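Local coordinates for PKD domain (Vibrio anguillarum, PDB 6AEM), which specifically binds calcium as a polycystic-kidney-disease domain of the protease Epp, its wider role in the enzyme being unsettled, at residues V21-Y26 against Y37-G42. Sequence-based numbering, arbitrary orientation.
Sequences VSAFNY and YAWDFG
Trp39 reaches across the core to Ala23, its CH2 atom lying 3.6 Å from the methyl CB. Alanine suits this place because the large indole already spans most of the interval between the backbones, the CA atoms of Ala23 and Trp39 standing 10.2 Å apart. The flat indole fills the interior, while NE1 makes weak hydrogen bonds to the backbone O atoms of Glu49 and Met50. Farther along, the amide nitrogen of Asn25 touches both aromatic side chains obliquely: ND2 is 3.6 Å from Tyr37 CD1 and 3.9 Å from Trp39 CZ2. With CG anti to the backbone N (chi1 -164°), the amide extends toward these rings, its plane turned 73° from that of Tyr37, which offers it an apolar surface. Asparagine is tolerated here because ND2 donates to Met50 O and OD1 is hydrogen-bonded to Ser27 OG. At the strand end, Gly42 N donates to Asp40 OD1, an Asx turn. The strands share no hydrogen bond, as expected of facing sheets in a beta-sandwich. Phe12 meets the Trp39 ring edge-to-face, while Val64 and Leu66 of strand 60-70 pack against it. Strand 20-25 runs between 12-17 and 53-55 in one sheet, and strand 34-40 between 46-47 and 60-70 in the other.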
ATOM      1  N   VAL A  21      -0.701  -6.602 -10.307  1.00 20.83           N
ATOM      2  CA  VAL A  21      -0.653  -6.681  -8.850  1.00 20.77           C
ATOM      3  C   VAL A  21      -1.961  -6.146  -8.282  1.00 20.91           C
ATOM      4  O   VAL A  21      -2.546  -5.203  -8.820  1.00 22.15           O
ATOM      5  CB  VAL A  21       0.562  -5.905  -8.279  1.00 21.25           C
ATOM      6  CG1 VAL A  21       0.720  -6.125  -6.776  1.00 21.82           C
ATOM      7  CG2 VAL A  21       1.844  -6.323  -8.994  1.00 21.98           C
ATOM      8  N   SER A  22      -2.437  -6.783  -7.219  1.00 21.51           N
ATOM      9  CA  SER A  22      -3.582  -6.307  -6.453  1.00 22.75           C
ATOM     10  C   SER A  22      -3.186  -6.247  -4.984  1.00 20.92           C
ATOM     11  O   SER A  22      -2.405  -7.067  -4.508  1.00 21.18           O
ATOM     12  CB  SER A  22      -4.798  -7.264  -6.602  1.00 24.75           C
ATOM     13  OG  SER A  22      -5.374  -7.222  -7.893  1.00 28.58           O
ATOM     14  N   ALA A  23      -3.720  -5.272  -4.261  1.00 18.71           N
ATOM     15  CA  ALA A  23      -3.406  -5.102  -2.849  1.00 18.51           C
ATOM     16  C   ALA A  23      -4.574  -5.553  -1.984  1.00 18.05           C
ATOM     17  O   ALA A  23      -5.735  -5.215  -2.256  1.00 20.93           O
ATOM     18  CB  ALA A  23      -3.094  -3.643  -2.539  1.00 19.86           C
ATOM     19  N   PHE A  24      -4.245  -6.293  -0.930  1.00 16.03           N
ATOM     20  CA  PHE A  24      -5.170  -6.569   0.156  1.00 15.86           C
ATOM     21  C   PHE A  24      -4.713  -5.654   1.275  1.00 15.81           C
ATOM     22  O   PHE A  24      -3.583  -5.767   1.732  1.00 15.57           O
ATOM     23  CB  PHE A  24      -5.111  -8.035   0.623  1.00 17.07           C
ATOM     24  CG  PHE A  24      -5.269  -9.058  -0.473  1.00 18.19           C
ATOM     25  CD1 PHE A  24      -6.307  -8.977  -1.358  1.00 20.89           C
ATOM     26  CD2 PHE A  24      -4.372 -10.126  -0.586  1.00 16.97           C
ATOM     27  CE1 PHE A  24      -6.451  -9.922  -2.355  1.00 21.26           C
ATOM     28  CE2 PHE A  24      -4.525 -11.076  -1.586  1.00 18.56           C
ATOM     29  CZ  PHE A  24      -5.548 -10.952  -2.457  1.00 20.15           C
ATOM     30  N   ASN A  25      -5.599  -4.797   1.734  1.00 15.24           N
ATOM     31  CA  ASN A  25      -5.228  -3.758   2.685  1.00 13.84           C
ATOM     32  C   ASN A  25      -5.671  -4.188   4.083  1.00 13.60           C
ATOM     33  O   ASN A  25      -6.858  -4.404   4.324  1.00 14.54           O
ATOM     34  CB  ASN A  25      -5.866  -2.424   2.307  1.00 13.37           C
ATOM     35  CG  ASN A  25      -5.207  -1.250   3.027  1.00 12.86           C
ATOM     36  OD1 ASN A  25      -4.665  -1.395   4.130  1.00 13.30           O
ATOM     37  ND2 ASN A  25      -5.217  -0.089   2.398  1.00 12.98           N
ATOM     38  N   TYR A  26      -4.714  -4.354   4.980  1.00 12.82           N
ATOM     39  CA  TYR A  26      -4.998  -4.760   6.350  1.00 13.85           C
ATOM     40  C   TYR A  26      -4.852  -3.609   7.333  1.00 12.82           C
ATOM     41  O   TYR A  26      -4.725  -3.839   8.544  1.00 14.18           O
ATOM     42  CB  TYR A  26      -4.063  -5.903   6.753  1.00 15.38           C
ATOM     43  CG  TYR A  26      -4.048  -7.083   5.798  1.00 16.11           C
ATOM     44  CD1 TYR A  26      -5.196  -7.467   5.091  1.00 16.25           C
ATOM     45  CD2 TYR A  26      -2.904  -7.823   5.613  1.00 16.79           C
ATOM     46  CE1 TYR A  26      -5.192  -8.564   4.232  1.00 17.03           C
ATOM     47  CE2 TYR A  26      -2.887  -8.920   4.754  1.00 17.52           C
ATOM     48  CZ  TYR A  26      -4.032  -9.268   4.066  1.00 16.93           C
ATOM     49  OH  TYR A  26      -4.037 -10.360   3.212  1.00 16.34           O
ATOM     50  N   TYR A  37      -5.381   7.139   2.362  1.00 12.59           N
ATOM     51  CA  TYR A  37      -4.400   6.142   1.942  1.00 12.17           C
ATOM     52  C   TYR A  37      -3.522   6.751   0.870  1.00 11.96           C
ATOM     53  O   TYR A  37      -4.031   7.440  -0.013  1.00 14.03           O
ATOM     54  CB  TYR A  37      -5.121   4.953   1.298  1.00 13.27           C
ATOM     55  CG  TYR A  37      -6.170   4.356   2.207  1.00 14.63           C
ATOM     56  CD1 TYR A  37      -5.837   3.380   3.123  1.00 15.49           C
ATOM     57  CD2 TYR A  37      -7.503   4.764   2.147  1.00 17.16           C
ATOM     58  CE1 TYR A  37      -6.764   2.850   3.980  1.00 17.74           C
ATOM     59  CE2 TYR A  37      -8.450   4.222   3.009  1.00 18.66           C
ATOM     60  CZ  TYR A  37      -8.076   3.262   3.923  1.00 19.95           C
ATOM     61  OH  TYR A  37      -9.008   2.712   4.785  1.00 23.73           O
ATOM     62  N   ALA A  38      -2.211   6.484   0.941  1.00 11.04           N
ATOM     63  CA  ALA A  38      -1.269   7.000  -0.047  1.00 10.43           C
ATOM     64  C   ALA A  38      -0.315   5.874  -0.427  1.00 10.14           C
ATOM     65  O   ALA A  38       0.545   5.481   0.370  1.00 10.34           O
ATOM     66  CB  ALA A  38      -0.503   8.209   0.477  1.00 11.49           C
ATOM     67  N   TRP A  39      -0.451   5.380  -1.659  1.00 10.08           N
ATOM     68  CA  TRP A  39       0.380   4.309  -2.176  1.00  9.90           C
ATOM     69  C   TRP A  39       1.424   4.837  -3.153  1.00 10.43           C
ATOM     70  O   TRP A  39       1.141   5.700  -3.990  1.00 11.30           O
ATOM     71  CB  TRP A  39      -0.439   3.300  -2.967  1.00 11.03           C
ATOM     72  CG  TRP A  39      -1.425   2.487  -2.215  1.00 11.27           C
ATOM     73  CD1 TRP A  39      -2.730   2.811  -1.938  1.00 11.45           C
ATOM     74  CD2 TRP A  39      -1.229   1.177  -1.673  1.00 10.93           C
ATOM     75  NE1 TRP A  39      -3.357   1.786  -1.277  1.00 11.98           N
ATOM     76  CE2 TRP A  39      -2.441   0.782  -1.071  1.00 12.01           C
ATOM     77  CE3 TRP A  39      -0.131   0.314  -1.615  1.00 11.20           C
ATOM     78  CZ2 TRP A  39      -2.586  -0.460  -0.455  1.00 12.10           C
ATOM     79  CZ3 TRP A  39      -0.257  -0.881  -0.982  1.00 11.32           C
ATOM     80  CH2 TRP A  39      -1.478  -1.276  -0.416  1.00 11.59           C
ATOM     81  N   ASP A  40       2.623   4.266  -3.074  1.00 10.64           N
ATOM     82  CA  ASP A  40       3.671   4.471  -4.070  1.00 10.53           C
ATOM     83  C   ASP A  40       4.062   3.073  -4.536  1.00 10.71           C
ATOM     84  O   ASP A  40       4.497   2.254  -3.721  1.00 11.59           O
ATOM     85  CB  ASP A  40       4.854   5.201  -3.418  1.00 11.29           C
ATOM     86  CG  ASP A  40       6.027   5.446  -4.373  1.00 12.70           C
ATOM     87  OD1 ASP A  40       6.036   4.902  -5.497  1.00 13.05           O
ATOM     88  OD2 ASP A  40       6.982   6.168  -3.951  1.00 16.25           O
ATOM     89  N   PHE A  41       3.895   2.796  -5.828  1.00 10.10           N
ATOM     90  CA  PHE A  41       4.127   1.455  -6.341  1.00 10.56           C
ATOM     91  C   PHE A  41       5.585   1.195  -6.695  1.00 11.31           C
ATOM     92  O   PHE A  41       5.919   0.084  -7.122  1.00 11.28           O
ATOM     93  CB  PHE A  41       3.234   1.163  -7.545  1.00 11.58           C
ATOM     94  CG  PHE A  41       1.771   1.312  -7.259  1.00 13.06           C
ATOM     95  CD1 PHE A  41       1.198   0.844  -6.075  1.00 13.63           C
ATOM     96  CD2 PHE A  41       0.960   1.941  -8.168  1.00 14.92           C
ATOM     97  CE1 PHE A  41      -0.181   1.003  -5.823  1.00 14.78           C
ATOM     98  CE2 PHE A  41      -0.402   2.091  -7.923  1.00 15.77           C
ATOM     99  CZ  PHE A  41      -0.965   1.622  -6.746  1.00 15.90           C
ATOM    100  N   GLY A  42       6.456   2.188  -6.560  1.00 11.08           N
ATOM    101  CA  GLY A  42       7.871   1.983  -6.774  1.00 11.24           C
ATOM    102  C   GLY A  42       8.338   2.117  -8.201  1.00 11.47           C
ATOM    103  O   GLY A  42       9.529   1.922  -8.452  1.00 12.00           O
TER